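Local coordinates for uncharacterized HTH-type transcriptional regulator HI_0893 (Haemophilus influenzae, PDB 3QKX), which probably binds regulatory DNA through an N-terminal helix-turn-helix domain, as a transcription factor of the TetR family, at residues 55-67 / 102-114. Residues are numbered along the deposited sequence; the frame is centred on the assembly and turned at random.
Sequences LLEQFAHRVFSMF and ILSNLKQYESLPN
In this TetR-type regulator, the helix that carries the chain out of the DNA-binding domain meets a helix of the C-terminal domain where Tyr109 lies against Phe59, Val63 and Phe67. It illustrates how one large aromatic side chain can span two helices that are not in close backbone contact: the axes of segments 55-67 and 102-109 come no closer than 12.3 Å and cross at -123°. Val63 sits over one face of the Tyr109 ring in a CH-pi contact, with CG2 4.2 Å from the ring centroid; its other methyl, CG1, reaches Tyr109 CE2 at 3.4 Å. The opposite face of the tyrosine lies against its own helix, beneath Asn105 O, so the ring lies between the methyls of Val63 and that backbone carbonyl. Phe59, its CG anti to the backbone N (chi1 177°), points toward the tyrosine and brings CE2 to 3.5 Å from Tyr109 CE1, the two ring planes inclined at 67°. Phe67 approaches the edge of Tyr109, and its CZ lies 3.5 Å from Leu106 CD2. Beyond the tyrosine, a type I turn from Tyr109 to Leu112 brings the chain back to helix 52-72. There the two methyls of Leu112 divide their work: CD1 packs at the edge of the Phe59 ring, whereas CD2 lies 3.9 Å from Leu56 CB. Farther out, Pro113 O receives a CA-H...O contact from Glu57 CA at 3.5 Å. No hydrogen bond joins the segments, and the polar ends of Tyr109 and Arg62 turn to helix 6-23: Tyr109 OH bonds to Asp18, which also forms a salt bridge with Arg62, itself paired with Glu11 as well. Helix 6-23 thus ties both segments together, Phe59 resting on Met21, while Leu106 continues the packing onto Ile157 of helix 154-165.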
ATOM      1  N   LEU A  55     -19.206  -1.395 -15.993  1.00 89.87           N
ATOM      2  CA  LEU A  55     -19.413  -1.802 -14.597  1.00 84.66           C
ATOM      3  C   LEU A  55     -18.261  -1.362 -13.712  1.00 84.84           C
ATOM      4  O   LEU A  55     -18.462  -0.633 -12.751  1.00 82.05           O
ATOM      5  CB  LEU A  55     -19.595  -3.326 -14.485  1.00 83.99           C
ATOM      6  CG  LEU A  55     -20.164  -3.869 -13.164  1.00 79.61           C
ATOM      7  CD1 LEU A  55     -20.934  -5.189 -13.395  1.00 79.49           C
ATOM      8  CD2 LEU A  55     -19.089  -4.067 -12.131  1.00 79.30           C
ATOM      9  N   LEU A  56     -17.054  -1.796 -14.041  1.00 88.84           N
ATOM     10  CA  LEU A  56     -15.888  -1.486 -13.209  1.00 89.84           C
ATOM     11  C   LEU A  56     -15.541   0.022 -13.158  1.00 90.73           C
ATOM     12  O   LEU A  56     -15.013   0.487 -12.153  1.00 88.86           O
ATOM     13  CB  LEU A  56     -14.678  -2.308 -13.653  1.00 95.36           C
ATOM     14  CG  LEU A  56     -14.775  -3.843 -13.545  1.00 95.84           C
ATOM     15  CD1 LEU A  56     -13.420  -4.463 -13.910  1.00102.78           C
ATOM     16  CD2 LEU A  56     -15.211  -4.322 -12.178  1.00 91.15           C
ATOM     17  N   GLU A  57     -15.873   0.774 -14.216  1.00 93.85           N
ATOM     18  CA  GLU A  57     -15.767   2.247 -14.195  1.00 95.96           C
ATOM     19  C   GLU A  57     -16.634   2.855 -13.101  1.00 90.49           C
ATOM     20  O   GLU A  57     -16.137   3.590 -12.250  1.00 90.54           O
ATOM     21  CB  GLU A  57     -16.157   2.878 -15.548  1.00100.85           C
ATOM     22  CG  GLU A  57     -15.147   2.672 -16.687  1.00109.67           C
ATOM     23  CD  GLU A  57     -15.121   3.826 -17.698  1.00117.95           C
ATOM     24  OE1 GLU A  57     -14.681   4.941 -17.333  1.00120.79           O
ATOM     25  OE2 GLU A  57     -15.512   3.606 -18.867  1.00122.38           O
ATOM     26  N   GLN A  58     -17.929   2.552 -13.136  1.00 87.11           N
ATOM     27  CA  GLN A  58     -18.880   3.089 -12.146  1.00 82.96           C
ATOM     28  C   GLN A  58     -18.546   2.610 -10.727  1.00 79.14           C
ATOM     29  O   GLN A  58     -18.696   3.372  -9.764  1.00 77.96           O
ATOM     30  CB  GLN A  58     -20.329   2.728 -12.512  1.00 80.72           C
ATOM     31  CG  GLN A  58     -20.880   3.506 -13.718  1.00 85.95           C
ATOM     32  CD  GLN A  58     -22.351   3.176 -14.031  1.00 86.91           C
ATOM     33  OE1 GLN A  58     -23.182   3.019 -13.121  1.00 83.58           O
ATOM     34  NE2 GLN A  58     -22.676   3.079 -15.325  1.00 90.92           N
ATOM     35  N   PHE A  59     -18.084   1.363 -10.614  1.00 77.94           N
ATOM     36  CA  PHE A  59     -17.637   0.806  -9.350  1.00 75.33           C
ATOM     37  C   PHE A  59     -16.494   1.622  -8.759  1.00 77.28           C
ATOM     38  O   PHE A  59     -16.516   1.944  -7.573  1.00 74.85           O
ATOM     39  CB  PHE A  59     -17.196  -0.640  -9.556  1.00 76.36           C
ATOM     40  CG  PHE A  59     -16.639  -1.302  -8.317  1.00 74.25           C
ATOM     41  CD1 PHE A  59     -17.481  -1.775  -7.324  1.00 70.43           C
ATOM     42  CD2 PHE A  59     -15.280  -1.483  -8.169  1.00 77.64           C
ATOM     43  CE1 PHE A  59     -16.976  -2.422  -6.200  1.00 70.34           C
ATOM     44  CE2 PHE A  59     -14.766  -2.113  -7.042  1.00 78.04           C
ATOM     45  CZ  PHE A  59     -15.624  -2.588  -6.058  1.00 74.59           C
ATOM     46  N   ALA A  60     -15.503   1.946  -9.593  1.00 82.13           N
ATOM     47  CA  ALA A  60     -14.408   2.844  -9.205  1.00 84.97           C
ATOM     48  C   ALA A  60     -14.943   4.122  -8.586  1.00 83.43           C
ATOM     49  O   ALA A  60     -14.556   4.476  -7.478  1.00 82.26           O
ATOM     50  CB  ALA A  60     -13.533   3.179 -10.406  1.00 90.93           C
ATOM     51  N   HIS A  61     -15.861   4.784  -9.291  1.00 84.33           N
ATOM     52  CA  HIS A  61     -16.471   6.035  -8.810  1.00 84.20           C
ATOM     53  C   HIS A  61     -17.162   5.857  -7.472  1.00 79.58           C
ATOM     54  O   HIS A  61     -17.080   6.719  -6.604  1.00 79.23           O
ATOM     55  CB  HIS A  61     -17.478   6.590  -9.831  1.00 86.11           C
ATOM     56  CG  HIS A  61     -16.846   7.406 -10.910  1.00 93.97           C
ATOM     57  ND1 HIS A  61     -16.327   8.662 -10.680  1.00 99.60           N
ATOM     58  CD2 HIS A  61     -16.652   7.152 -12.226  1.00100.06           C
ATOM     59  CE1 HIS A  61     -15.839   9.149 -11.809  1.00106.63           C
ATOM     60  NE2 HIS A  61     -16.028   8.255 -12.765  1.00107.44           N
ATOM     61  N   ARG A  62     -17.847   4.732  -7.326  1.00 77.27           N
ATOM     62  CA  ARG A  62     -18.520   4.373  -6.084  1.00 74.13           C
ATOM     63  C   ARG A  62     -17.509   4.145  -4.985  1.00 73.45           C
ATOM     64  O   ARG A  62     -17.769   4.492  -3.838  1.00 72.41           O
ATOM     65  CB  ARG A  62     -19.418   3.138  -6.309  1.00 72.67           C
ATOM     66  CG  ARG A  62     -19.969   2.443  -5.061  1.00 72.25           C
ATOM     67  CD  ARG A  62     -19.149   1.230  -4.712  1.00 75.38           C
ATOM     68  NE  ARG A  62     -19.809   0.355  -3.752  1.00 76.18           N
ATOM     69  CZ  ARG A  62     -19.242  -0.721  -3.217  1.00 79.16           C
ATOM     70  NH1 ARG A  62     -17.984  -1.055  -3.514  1.00 82.83           N
ATOM     71  NH2 ARG A  62     -19.928  -1.468  -2.363  1.00 81.08           N
ATOM     72  N   VAL A  63     -16.355   3.576  -5.334  1.00 75.23           N
ATOM     73  CA  VAL A  63     -15.274   3.360  -4.364  1.00 75.33           C
ATOM     74  C   VAL A  63     -14.632   4.673  -3.906  1.00 76.39           C
ATOM     75  O   VAL A  63     -14.424   4.870  -2.706  1.00 75.78           O
ATOM     76  CB  VAL A  63     -14.209   2.376  -4.901  1.00 78.24           C
ATOM     77  CG1 VAL A  63     -12.996   2.361  -4.005  1.00 78.96           C
ATOM     78  CG2 VAL A  63     -14.824   0.958  -5.017  1.00 76.85           C
ATOM     79  N   PHE A  64     -14.346   5.575  -4.841  1.00 78.84           N
ATOM     80  CA  PHE A  64     -13.894   6.922  -4.464  1.00 80.48           C
ATOM     81  C   PHE A  64     -14.890   7.601  -3.495  1.00 77.75           C
ATOM     82  O   PHE A  64     -14.463   8.160  -2.482  1.00 77.39           O
ATOM     83  CB  PHE A  64     -13.618   7.817  -5.697  1.00 85.15           C
ATOM     84  CG  PHE A  64     -12.156   7.849  -6.125  1.00 90.13           C
ATOM     85  N   SER A  65     -16.199   7.492  -3.778  1.00 75.85           N
ATOM     86  CA  SER A  65     -17.254   8.095  -2.933  1.00 74.44           C
ATOM     87  C   SER A  65     -17.242   7.603  -1.486  1.00 72.09           C
ATOM     88  O   SER A  65     -17.409   8.403  -0.560  1.00 72.86           O
ATOM     89  CB  SER A  65     -18.663   7.833  -3.516  1.00 73.64           C
ATOM     90  OG  SER A  65     -18.885   8.585  -4.691  1.00 77.25           O
HETATM   91  N   MSE A  66     -17.092   6.297  -1.295  1.00 70.59           N
HETATM   92  CA  MSE A  66     -17.014   5.733   0.056  1.00 69.97           C
HETATM   93  C   MSE A  66     -15.790   6.269   0.811  1.00 70.50           C
HETATM   94  O   MSE A  66     -15.866   6.549   2.019  1.00 70.23           O
HETATM   95  CB  MSE A  66     -16.933   4.205   0.013  1.00 70.25           C
HETATM   96  CG  MSE A  66     -18.147   3.511  -0.555  1.00 72.38           C
HETATM   97 SE   MSE A  66     -18.015   1.585  -0.270  0.75 78.61          SE
HETATM   98  CE  MSE A  66     -19.537   1.401   0.960  1.00 79.05           C
ATOM     99  N   PHE A  67     -14.665   6.386   0.109  1.00 71.55           N
ATOM    100  CA  PHE A  67     -13.467   6.949   0.714  1.00 73.54           C
ATOM    101  C   PHE A  67     -13.714   8.394   1.139  1.00 72.94           C
ATOM    102  O   PHE A  67     -13.418   8.756   2.262  1.00 73.60           O
ATOM    103  CB  PHE A  67     -12.253   6.884  -0.241  1.00 77.01           C
ATOM    104  CG  PHE A  67     -11.766   5.465  -0.581  1.00 80.16           C
ATOM    105  CD1 PHE A  67     -12.225   4.314   0.099  1.00 80.34           C
ATOM    106  CD2 PHE A  67     -10.769   5.300  -1.555  1.00 87.00           C
ATOM    107  CE1 PHE A  67     -11.724   3.041  -0.225  1.00 82.35           C
ATOM    108  CE2 PHE A  67     -10.266   4.022  -1.879  1.00 88.91           C
ATOM    109  CZ  PHE A  67     -10.746   2.901  -1.212  1.00 86.54           C
ATOM    110  N   ILE A 102     -13.271  -4.612   1.673  1.00 74.92           N
ATOM    111  CA  ILE A 102     -12.767  -3.401   1.050  1.00 72.87           C
ATOM    112  C   ILE A 102     -11.251  -3.330   1.223  1.00 70.43           C
ATOM    113  O   ILE A 102     -10.522  -2.975   0.293  1.00 70.22           O
ATOM    114  CB  ILE A 102     -13.431  -2.121   1.650  1.00 72.13           C
ATOM    115  CG1 ILE A 102     -14.940  -2.105   1.389  1.00 75.50           C
ATOM    116  CG2 ILE A 102     -12.795  -0.861   1.093  1.00 68.28           C
ATOM    117  CD1 ILE A 102     -15.307  -1.888  -0.038  1.00 78.83           C
ATOM    118  N   LEU A 103     -10.777  -3.683   2.412  1.00 69.71           N
ATOM    119  CA  LEU A 103      -9.337  -3.702   2.696  1.00 67.50           C
ATOM    120  C   LEU A 103      -8.563  -4.635   1.730  1.00 68.86           C
ATOM    121  O   LEU A 103      -7.527  -4.237   1.213  1.00 67.80           O
ATOM    122  CB  LEU A 103      -9.084  -4.076   4.174  1.00 66.63           C
ATOM    123  CG  LEU A 103      -7.646  -4.181   4.650  1.00 64.79           C
ATOM    124  CD1 LEU A 103      -6.996  -2.807   4.657  1.00 60.25           C
ATOM    125  CD2 LEU A 103      -7.607  -4.848   6.028  1.00 65.68           C
ATOM    126  N   SER A 104      -9.073  -5.840   1.477  1.00 72.10           N
ATOM    127  CA  SER A 104      -8.441  -6.749   0.508  1.00 74.61           C
ATOM    128  C   SER A 104      -8.344  -6.134  -0.874  1.00 75.22           C
ATOM    129  O   SER A 104      -7.326  -6.247  -1.537  1.00 76.00           O
ATOM    130  CB  SER A 104      -9.220  -8.054   0.369  1.00 78.67           C
ATOM    131  OG  SER A 104      -9.307  -8.745   1.588  1.00 81.50           O
ATOM    132  N   ASN A 105      -9.417  -5.505  -1.318  1.00 76.89           N
ATOM    133  CA  ASN A 105      -9.468  -4.997  -2.681  1.00 78.66           C
ATOM    134  C   ASN A 105      -8.709  -3.669  -2.899  1.00 77.24           C
ATOM    135  O   ASN A 105      -8.401  -3.338  -4.042  1.00 79.20           O
ATOM    136  CB  ASN A 105     -10.927  -4.898  -3.153  1.00 80.78           C
ATOM    137  CG  ASN A 105     -11.603  -6.252  -3.216  1.00 83.01           C
ATOM    138  OD1 ASN A 105     -10.951  -7.266  -3.410  1.00 83.71           O
ATOM    139  ND2 ASN A 105     -12.922  -6.271  -3.057  1.00 84.68           N
ATOM    140  N   LEU A 106      -8.378  -2.941  -1.823  1.00 75.15           N
ATOM    141  CA  LEU A 106      -7.567  -1.705  -1.925  1.00 74.13           C
ATOM    142  C   LEU A 106      -6.430  -1.789  -2.957  1.00 76.16           C
ATOM    143  O   LEU A 106      -6.234  -0.873  -3.767  1.00 77.40           O
ATOM    144  CB  LEU A 106      -6.944  -1.352  -0.578  1.00 70.89           C
ATOM    145  CG  LEU A 106      -7.768  -0.641   0.488  1.00 70.65           C
ATOM    146  CD1 LEU A 106      -6.900  -0.427   1.741  1.00 67.34           C
ATOM    147  CD2 LEU A 106      -8.302   0.672  -0.013  1.00 71.65           C
ATOM    148  N   LYS A 107      -5.684  -2.890  -2.918  1.00 77.65           N
ATOM    149  CA  LYS A 107      -4.541  -3.062  -3.804  1.00 79.57           C
ATOM    150  C   LYS A 107      -5.041  -3.226  -5.246  1.00 83.23           C
ATOM    151  O   LYS A 107      -4.699  -2.429  -6.137  1.00 84.57           O
ATOM    152  CB  LYS A 107      -3.709  -4.273  -3.357  1.00 80.22           C
ATOM    153  CG  LYS A 107      -3.106  -4.121  -1.932  1.00 78.76           C
ATOM    154  N   GLN A 108      -5.912  -4.214  -5.441  1.00 84.88           N
ATOM    155  CA  GLN A 108      -6.516  -4.474  -6.756  1.00 88.74           C
ATOM    156  C   GLN A 108      -7.324  -3.297  -7.364  1.00 89.79           C
ATOM    157  O   GLN A 108      -7.538  -3.278  -8.568  1.00 94.16           O
ATOM    158  CB  GLN A 108      -7.402  -5.724  -6.698  1.00 90.90           C
ATOM    159  CG  GLN A 108      -6.651  -7.041  -6.576  1.00 91.02           C
ATOM    160  CD  GLN A 108      -7.595  -8.229  -6.489  1.00 93.41           C
ATOM    161  OE1 GLN A 108      -7.720  -9.014  -7.428  1.00 97.49           O
ATOM    162  NE2 GLN A 108      -8.274  -8.358  -5.360  1.00 90.92           N
ATOM    163  N   TYR A 109      -7.773  -2.340  -6.547  1.00 87.03           N
ATOM    164  CA  TYR A 109      -8.504  -1.162  -7.066  1.00 88.67           C
ATOM    165  C   TYR A 109      -7.701  -0.325  -8.069  1.00 91.63           C
ATOM    166  O   TYR A 109      -8.276   0.191  -9.024  1.00 95.94           O
ATOM    167  CB  TYR A 109      -8.975  -0.226  -5.926  1.00 84.77           C
ATOM    168  CG  TYR A 109     -10.146  -0.696  -5.051  1.00 82.29           C
ATOM    169  CD1 TYR A 109     -11.072  -1.665  -5.484  1.00 84.02           C
ATOM    170  CD2 TYR A 109     -10.361  -0.111  -3.808  1.00 77.28           C
ATOM    171  CE1 TYR A 109     -12.135  -2.064  -4.669  1.00 82.74           C
ATOM    172  CE2 TYR A 109     -11.422  -0.498  -2.996  1.00 76.59           C
ATOM    173  CZ  TYR A 109     -12.310  -1.479  -3.433  1.00 79.33           C
ATOM    174  OH  TYR A 109     -13.365  -1.873  -2.630  1.00 77.34           O
ATOM    175  N   GLU A 110      -6.386  -0.189  -7.851  1.00 90.69           N
ATOM    176  CA  GLU A 110      -5.529   0.641  -8.733  1.00 93.27           C
ATOM    177  C   GLU A 110      -5.465   0.157 -10.193  1.00 98.82           C
ATOM    178  O   GLU A 110      -5.157   0.949 -11.083  1.00102.03           O
ATOM    179  CB  GLU A 110      -4.116   0.771  -8.163  1.00 90.54           C
ATOM    180  CG  GLU A 110      -4.027   1.744  -6.992  1.00 88.80           C
ATOM    181  CD  GLU A 110      -2.698   1.646  -6.230  1.00 89.40           C
ATOM    182  OE1 GLU A 110      -1.716   1.095  -6.793  1.00 92.38           O
ATOM    183  OE2 GLU A 110      -2.644   2.121  -5.069  1.00 87.53           O
ATOM    184  N   SER A 111      -5.784  -1.118 -10.433  1.00100.71           N
ATOM    185  CA  SER A 111      -5.958  -1.640 -11.804  1.00106.83           C
ATOM    186  C   SER A 111      -7.274  -1.209 -12.509  1.00111.50           C
ATOM    187  O   SER A 111      -7.430  -1.462 -13.711  1.00116.97           O
ATOM    188  CB  SER A 111      -5.870  -3.174 -11.808  1.00107.74           C
ATOM    189  OG  SER A 111      -4.636  -3.621 -11.277  1.00104.48           O
ATOM    190  N   LEU A 112      -8.211  -0.586 -11.780  1.00109.89           N
ATOM    191  CA  LEU A 112      -9.504  -0.196 -12.366  1.00114.69           C
ATOM    192  C   LEU A 112      -9.351   1.007 -13.307  1.00119.33           C
ATOM    193  O   LEU A 112      -8.548   1.900 -13.028  1.00116.76           O
ATOM    194  CB  LEU A 112     -10.524   0.161 -11.270  1.00111.44           C
ATOM    195  CG  LEU A 112     -10.992  -0.943 -10.314  1.00107.72           C
ATOM    196  CD1 LEU A 112     -11.788  -0.342  -9.165  1.00103.12           C
ATOM    197  CD2 LEU A 112     -11.812  -1.967 -11.048  1.00110.60           C
ATOM    198  N   PRO A 113     -10.129   1.039 -14.414  1.00127.12           N
ATOM    199  CA  PRO A 113     -10.194   2.235 -15.258  1.00132.48           C
ATOM    200  C   PRO A 113     -11.176   3.273 -14.673  1.00132.46           C
ATOM    201  O   PRO A 113     -12.367   2.998 -14.670  1.00134.96           O
ATOM    202  CB  PRO A 113     -10.719   1.690 -16.599  1.00140.51           C
ATOM    203  CG  PRO A 113     -11.499   0.473 -16.259  1.00139.49           C
ATOM    204  CD  PRO A 113     -10.974  -0.057 -14.946  1.00131.52           C
ATOM    205  N   ASN A 114     -10.743   4.439 -14.168  1.00130.72           N
ATOM    206  CA  ASN A 114      -9.354   4.905 -14.080  1.00129.00           C
ATOM    207  C   ASN A 114      -9.069   5.391 -12.654  1.00122.82           C
ATOM    208  O   ASN A 114      -9.480   6.490 -12.277  1.00122.51           O
ATOM    209  CB  ASN A 114      -9.111   6.043 -15.082  1.00134.44           C
ATOM    210  CG  ASN A 114      -9.488   5.666 -16.504  1.00142.21           C
ATOM    211  OD1 ASN A 114      -8.781   4.910 -17.163  1.00144.42           O
ATOM    212  ND2 ASN A 114     -10.596   6.209 -16.985  1.00146.20           N
TER